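Local structure of uncharacterized peptidase Lmo0363 (Listeria monocytogenes, 3L4E) at residues A[77-90]-A[108-122]. The protein is uncharacterised but probably acts as a serine peptidase of the S51 family, related to peptidase E. Residues are numbered along the deposited sequence; the frame is centred on the assembly and turned at random. Where two conformers were deposited one is given.
Sequences LRKNDFIYVTGGNT and EEIAAGKLYIGESAG. With SO4 (sulfate ion), chain C.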
loop_
_atom_site.group_PDB
_atom_site.type_symbol
_atom_site.label_atom_id
_atom_site.label_comp_id
_atom_site.label_asym_id
_atom_site.label_seq_id
_atom_site.Cartn_x
_atom_site.Cartn_y
_atom_site.Cartn_z
ATOM N N LEU A 77 -14.628 -4.944 1.043
ATOM C CA LEU A 77 -13.557 -5.630 0.336
ATOM C C LEU A 77 -14.093 -6.525 -0.781
ATOM O O LEU A 77 -13.485 -6.622 -1.852
ATOM C CB LEU A 77 -12.690 -6.438 1.311
ATOM C CG LEU A 77 -11.719 -5.597 2.145
ATOM C CD1 LEU A 77 -11.035 -6.461 3.192
ATOM C CD2 LEU A 77 -10.690 -4.901 1.250
ATOM N N ARG A 78 -15.226 -7.175 -0.526
ATOM C CA ARG A 78 -15.840 -8.066 -1.507
ATOM C C ARG A 78 -16.550 -7.313 -2.628
ATOM O O ARG A 78 -16.521 -7.731 -3.786
ATOM C CB ARG A 78 -16.820 -9.019 -0.821
ATOM C CG ARG A 78 -16.152 -9.953 0.159
ATOM C CD ARG A 78 -17.100 -11.026 0.653
ATOM N NE ARG A 78 -16.366 -12.219 1.062
ATOM C CZ ARG A 78 -16.015 -13.192 0.229
ATOM N NH1 ARG A 78 -16.338 -13.115 -1.056
ATOM N NH2 ARG A 78 -15.342 -14.238 0.677
ATOM N N LYS A 79 -17.181 -6.199 -2.277
ATOM C CA LYS A 79 -18.018 -5.466 -3.219
ATOM C C LYS A 79 -17.222 -4.693 -4.263
ATOM O O LYS A 79 -17.518 -4.757 -5.456
ATOM C CB LYS A 79 -18.935 -4.496 -2.470
ATOM C CG LYS A 79 -19.851 -3.695 -3.381
ATOM C CD LYS A 79 -20.816 -2.829 -2.587
ATOM C CE LYS A 79 -20.150 -1.556 -2.091
ATOM N NZ LYS A 79 -19.837 -0.628 -3.215
ATOM N N ASN A 80 -16.215 -3.958 -3.811
ATOM C CA ASN A 80 -15.540 -3.004 -4.683
ATOM C C ASN A 80 -14.464 -3.624 -5.567
ATOM O O ASN A 80 -13.897 -4.672 -5.245
ATOM C CB ASN A 80 -15.009 -1.821 -3.873
ATOM C CG ASN A 80 -16.122 -1.095 -3.125
ATOM O OD1 ASN A 80 -17.217 -0.901 -3.657
ATOM N ND2 ASN A 80 -15.854 -0.708 -1.890
ATOM N N ASP A 81 -14.203 -2.965 -6.689
ATOM C CA ASP A 81 -13.332 -3.499 -7.722
ATOM C C ASP A 81 -11.868 -3.523 -7.321
ATOM O O ASP A 81 -11.153 -4.484 -7.626
ATOM C CB ASP A 81 -13.500 -2.685 -9.000
ATOM C CG ASP A 81 -14.914 -2.747 -9.538
ATOM O OD1 ASP A 81 -15.390 -3.864 -9.813
ATOM O OD2 ASP A 81 -15.552 -1.687 -9.672
ATOM N N PHE A 82 -11.424 -2.465 -6.644
ATOM C CA PHE A 82 -10.015 -2.304 -6.294
ATOM C C PHE A 82 -9.850 -2.114 -4.801
ATOM O O PHE A 82 -10.793 -1.727 -4.116
ATOM C CB PHE A 82 -9.411 -1.078 -6.987
ATOM C CG PHE A 82 -9.582 -1.066 -8.482
ATOM C CD1 PHE A 82 -9.623 -2.241 -9.206
ATOM C CD2 PHE A 82 -9.683 0.134 -9.163
ATOM C CE1 PHE A 82 -9.774 -2.219 -10.575
ATOM C CE2 PHE A 82 -9.833 0.161 -10.535
ATOM C CZ PHE A 82 -9.879 -1.014 -11.242
ATOM N N ILE A 83 -8.644 -2.395 -4.307
ATOM C CA ILE A 83 -8.272 -2.101 -2.928
ATOM C C ILE A 83 -7.110 -1.113 -2.974
ATOM O O ILE A 83 -6.145 -1.339 -3.694
ATOM C CB ILE A 83 -7.827 -3.386 -2.177
ATOM C CG1 ILE A 83 -8.948 -4.433 -2.177
ATOM C CG2 ILE A 83 -7.401 -3.062 -0.736
ATOM C CD1 ILE A 83 -8.473 -5.846 -1.841
ATOM N N TYR A 84 -7.206 -0.014 -2.228
ATOM C CA TYR A 84 -6.150 1.000 -2.209
ATOM C C TYR A 84 -5.773 1.269 -0.763
ATOM O O TYR A 84 -6.636 1.565 0.061
ATOM C CB TYR A 84 -6.672 2.286 -2.846
ATOM C CG TYR A 84 -5.719 3.467 -2.897
ATOM C CD1 TYR A 84 -5.382 4.174 -1.739
ATOM C CD2 TYR A 84 -5.204 3.911 -4.116
ATOM C CE1 TYR A 84 -4.540 5.281 -1.790
ATOM C CE2 TYR A 84 -4.359 5.005 -4.182
ATOM C CZ TYR A 84 -4.031 5.688 -3.019
ATOM O OH TYR A 84 -3.196 6.782 -3.102
ATOM N N VAL A 85 -4.481 1.185 -0.465
ATOM C CA VAL A 85 -3.990 1.408 0.890
ATOM C C VAL A 85 -3.035 2.596 0.890
ATOM O O VAL A 85 -1.992 2.559 0.229
ATOM C CB VAL A 85 -3.300 0.147 1.444
ATOM C CG1 VAL A 85 -2.725 0.407 2.849
ATOM C CG2 VAL A 85 -4.283 -1.023 1.464
ATOM N N THR A 86 -3.400 3.649 1.626
ATOM C CA THR A 86 -2.599 4.872 1.667
ATOM C C THR A 86 -1.320 4.670 2.466
ATOM O O THR A 86 -1.202 3.722 3.247
ATOM C CB THR A 86 -3.344 6.048 2.335
ATOM O OG1 THR A 86 -3.344 5.858 3.762
ATOM C CG2 THR A 86 -4.783 6.190 1.821
ATOM N N GLY A 87 -0.373 5.584 2.284
ATOM C CA GLY A 87 0.803 5.630 3.130
ATOM C C GLY A 87 0.467 5.964 4.573
ATOM O O GLY A 87 -0.686 6.213 4.919
ATOM N N GLY A 88 1.484 5.951 5.426
ATOM C CA GLY A 88 1.327 6.274 6.830
ATOM C C GLY A 88 2.272 5.411 7.641
ATOM O O GLY A 88 3.346 5.039 7.158
ATOM N N ASN A 89 1.884 5.087 8.870
ATOM C CA ASN A 89 2.717 4.241 9.712
ATOM C C ASN A 89 2.475 2.769 9.390
ATOM O O ASN A 89 1.374 2.244 9.623
ATOM C CB ASN A 89 2.460 4.526 11.189
ATOM C CG ASN A 89 3.421 3.789 12.086
ATOM O OD1 ASN A 89 3.332 2.568 12.230
ATOM N ND2 ASN A 89 4.351 4.522 12.690
ATOM N N THR A 90 3.499 2.106 8.851
ATOM C CA THR A 90 3.349 0.719 8.415
ATOM C C THR A 90 3.009 -0.211 9.572
ATOM O O THR A 90 2.245 -1.157 9.403
ATOM C CB THR A 90 4.614 0.179 7.705
ATOM O OG1 THR A 90 5.043 1.107 6.710
ATOM C CG2 THR A 90 4.338 -1.179 7.034
ATOM N N GLU A 108 -7.270 -13.000 0.145
ATOM C CA GLU A 108 -8.291 -13.751 -0.590
ATOM C C GLU A 108 -8.787 -12.987 -1.816
ATOM O O GLU A 108 -8.933 -13.561 -2.899
ATOM C CB GLU A 108 -9.482 -14.117 0.309
ATOM C CG GLU A 108 -10.578 -14.886 -0.430
ATOM C CD GLU A 108 -11.901 -14.944 0.323
ATOM O OE1 GLU A 108 -11.932 -14.624 1.531
ATOM O OE2 GLU A 108 -12.916 -15.321 -0.302
ATOM N N GLU A 109 -9.054 -11.695 -1.647
ATOM C CA GLU A 109 -9.523 -10.875 -2.758
ATOM C C GLU A 109 -8.480 -10.792 -3.866
ATOM O O GLU A 109 -8.805 -10.914 -5.045
ATOM C CB GLU A 109 -9.890 -9.467 -2.278
ATOM C CG GLU A 109 -11.094 -9.419 -1.347
ATOM C CD GLU A 109 -12.363 -9.925 -2.012
ATOM O OE1 GLU A 109 -12.612 -9.573 -3.183
ATOM O OE2 GLU A 109 -13.117 -10.675 -1.365
ATOM N N ILE A 110 -7.228 -10.562 -3.485
ATOM C CA ILE A 110 -6.138 -10.525 -4.451
ATOM C C ILE A 110 -6.040 -11.854 -5.201
ATOM O O ILE A 110 -5.879 -11.879 -6.416
ATOM C CB ILE A 110 -4.808 -10.190 -3.761
ATOM C CG1 ILE A 110 -4.851 -8.748 -3.249
ATOM C CG2 ILE A 110 -3.636 -10.395 -4.707
ATOM C CD1 ILE A 110 -3.655 -8.362 -2.407
ATOM N N ALA A 111 -6.162 -12.958 -4.475
ATOM C CA ALA A 111 -6.094 -14.273 -5.102
ATOM C C ALA A 111 -7.234 -14.480 -6.101
ATOM O O ALA A 111 -7.093 -15.231 -7.066
ATOM C CB ALA A 111 -6.100 -15.372 -4.051
ATOM N N ALA A 112 -8.356 -13.803 -5.866
ATOM C CA ALA A 112 -9.519 -13.895 -6.744
ATOM C C ALA A 112 -9.426 -12.936 -7.933
ATOM O O ALA A 112 -10.326 -12.892 -8.772
ATOM C CB ALA A 112 -10.791 -13.639 -5.959
ATOM N N GLY A 113 -8.349 -12.161 -7.995
ATOM C CA GLY A 113 -8.111 -11.275 -9.125
ATOM C C GLY A 113 -8.250 -9.784 -8.853
ATOM O O GLY A 113 -8.056 -8.969 -9.753
ATOM N N LYS A 114 -8.579 -9.413 -7.621
ATOM C CA LYS A 114 -8.784 -8.000 -7.300
ATOM C C LYS A 114 -7.478 -7.212 -7.307
ATOM O O LYS A 114 -6.475 -7.667 -6.770
ATOM C CB LYS A 114 -9.459 -7.868 -5.940
ATOM C CG LYS A 114 -10.091 -6.521 -5.680
ATOM C CD LYS A 114 -11.360 -6.695 -4.851
ATOM C CE LYS A 114 -12.415 -7.452 -5.634
ATOM N NZ LYS A 114 -13.675 -7.630 -4.860
ATOM N N LEU A 115 -7.497 -6.036 -7.929
ATOM C CA LEU A 115 -6.327 -5.164 -7.986
ATOM C C LEU A 115 -6.052 -4.499 -6.641
ATOM O O LEU A 115 -6.937 -3.867 -6.059
ATOM C CB LEU A 115 -6.516 -4.091 -9.060
ATOM C CG LEU A 115 -5.457 -2.986 -9.123
ATOM C CD1 LEU A 115 -4.084 -3.569 -9.417
ATOM C CD2 LEU A 115 -5.832 -1.932 -10.161
ATOM N N TYR A 116 -4.814 -4.637 -6.172
ATOM C CA TYR A 116 -4.341 -4.013 -4.941
ATOM C C TYR A 116 -3.375 -2.879 -5.265
ATOM O O TYR A 116 -2.369 -3.089 -5.961
ATOM C CB TYR A 116 -3.649 -5.061 -4.060
ATOM C CG TYR A 116 -3.070 -4.520 -2.767
ATOM C CD1 TYR A 116 -3.828 -4.491 -1.597
ATOM C CD2 TYR A 116 -1.762 -4.044 -2.712
ATOM C CE1 TYR A 116 -3.309 -3.994 -0.418
ATOM C CE2 TYR A 116 -1.227 -3.543 -1.527
ATOM C CZ TYR A 116 -2.008 -3.533 -0.379
ATOM O OH TYR A 116 -1.517 -3.037 0.806
ATOM N N ILE A 117 -3.692 -1.682 -4.779
ATOM C CA ILE A 117 -2.824 -0.521 -4.949
ATOM C C ILE A 117 -2.233 -0.191 -3.587
ATOM O O ILE A 117 -2.967 0.093 -2.633
ATOM C CB ILE A 117 -3.591 0.702 -5.467
ATOM C CG1 ILE A 117 -4.306 0.385 -6.787
ATOM C CG2 ILE A 117 -2.643 1.908 -5.604
ATOM C CD1 ILE A 117 -5.404 1.391 -7.121
ATOM N N GLY A 118 -0.912 -0.270 -3.480
ATOM C CA GLY A 118 -0.258 -0.025 -2.206
ATOM C C GLY A 118 0.699 1.143 -2.253
ATOM O O GLY A 118 1.668 1.115 -3.019
ATOM N N GLU A 119 0.433 2.158 -1.433
ATOM C CA GLU A 119 1.264 3.357 -1.387
ATOM C C GLU A 119 2.118 3.401 -0.133
ATOM O O GLU A 119 1.587 3.393 0.981
ATOM C CB GLU A 119 0.393 4.605 -1.406
ATOM C CG GLU A 119 1.186 5.891 -1.226
ATOM C CD GLU A 119 0.286 7.099 -1.160
ATOM O OE1 GLU A 119 0.262 7.855 -2.141
ATOM O OE2 GLU A 119 -0.416 7.283 -0.143
ATOM N N SER A 120 3.435 3.466 -0.323
ATOM C CA SER A 120 4.387 3.505 0.787
ATOM C C SER A 120 4.101 2.395 1.800
ATOM O O SER A 120 4.311 1.228 1.492
ATOM C CB SER A 120 4.412 4.893 1.427
ATOM O OG SER A 120 4.964 5.830 0.520
ATOM N N ALA A 121 3.625 2.740 2.995
ATOM C CA ALA A 121 3.235 1.711 3.977
ATOM C C ALA A 121 2.412 0.582 3.328
ATOM O O ALA A 121 2.585 -0.603 3.650
ATOM C CB ALA A 121 2.447 2.330 5.130
ATOM N N GLY A 122 1.518 0.947 2.413
ATOM C CA GLY A 122 0.672 -0.037 1.755
ATOM C C GLY A 122 1.445 -0.930 0.798
ATOM O O GLY A 122 1.024 -2.055 0.508
HETATM S S SO4 C . 5.975 8.018 12.576
HETATM O O1 SO4 C . 5.633 7.771 13.973
HETATM O O2 SO4 C . 5.698 9.408 12.238
HETATM O O3 SO4 C . 7.391 7.736 12.382
HETATM O O4 SO4 C . 5.183 7.139 11.715
HETATM O O HOH W 1 -9.591 -5.636 -9.889
HETATM O O HOH W 2 -2.898 8.142 -0.716
HETATM O O HOH W 3 4.076 5.403 4.380
#
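E108, extended along its whole chain, reaches R78 at the protein surface, where its OE2 lies 2.8 Å from R78 NH2 in a salt bridge whose hydrogen bond is weak and bent. The next residue, E109, bends at chi2 (-62°), which lays OE2 over a face of the R78 guanidinium and turns OE1 to K114 NZ at 2.8 Å. The long, flexible K114 suits the end of helix 70-79: its NZ also donates to L77 O (3.2 Å) and N80 O (3.0 Å), so one ammonium ties a carboxylate and two carbonyls together. Strand 115-119 runs parallel to strand 82-85, the two being neighbours in the central sheet of an α/β fold, joined by a right-handed crossover through helices 90-100 and 102-111. L115 CD2 sits over a face of the F82 ring, 4.0 Å from its centroid, a CH-pi contact. Y116 lies on the other face of the sheet; its CD1 meets I83 CG2 and its CE1 meets V85 CG2, both obliquely, while its OH donates to G122 O (2.7 Å). Branched I117 sets CG2 against Y84 CD2, and its backbone N and O bond to I83 O and V85 N. G118, without a side chain, lets the G122 carbonyl lie close. E119, extended like E108, accepts G87 N on the anti lone pair of OE2 (3.0 Å), while OE1 takes F11 N. S120, by similarity a charge-relay residue with nearby H161, follows in a strained turn consistent with a nucleophile elbow. Small A121 fits its methyl against T90 OG1, itself bonded to D137, and G122 lets V85 CG1 approach its CA to 3.6 Å.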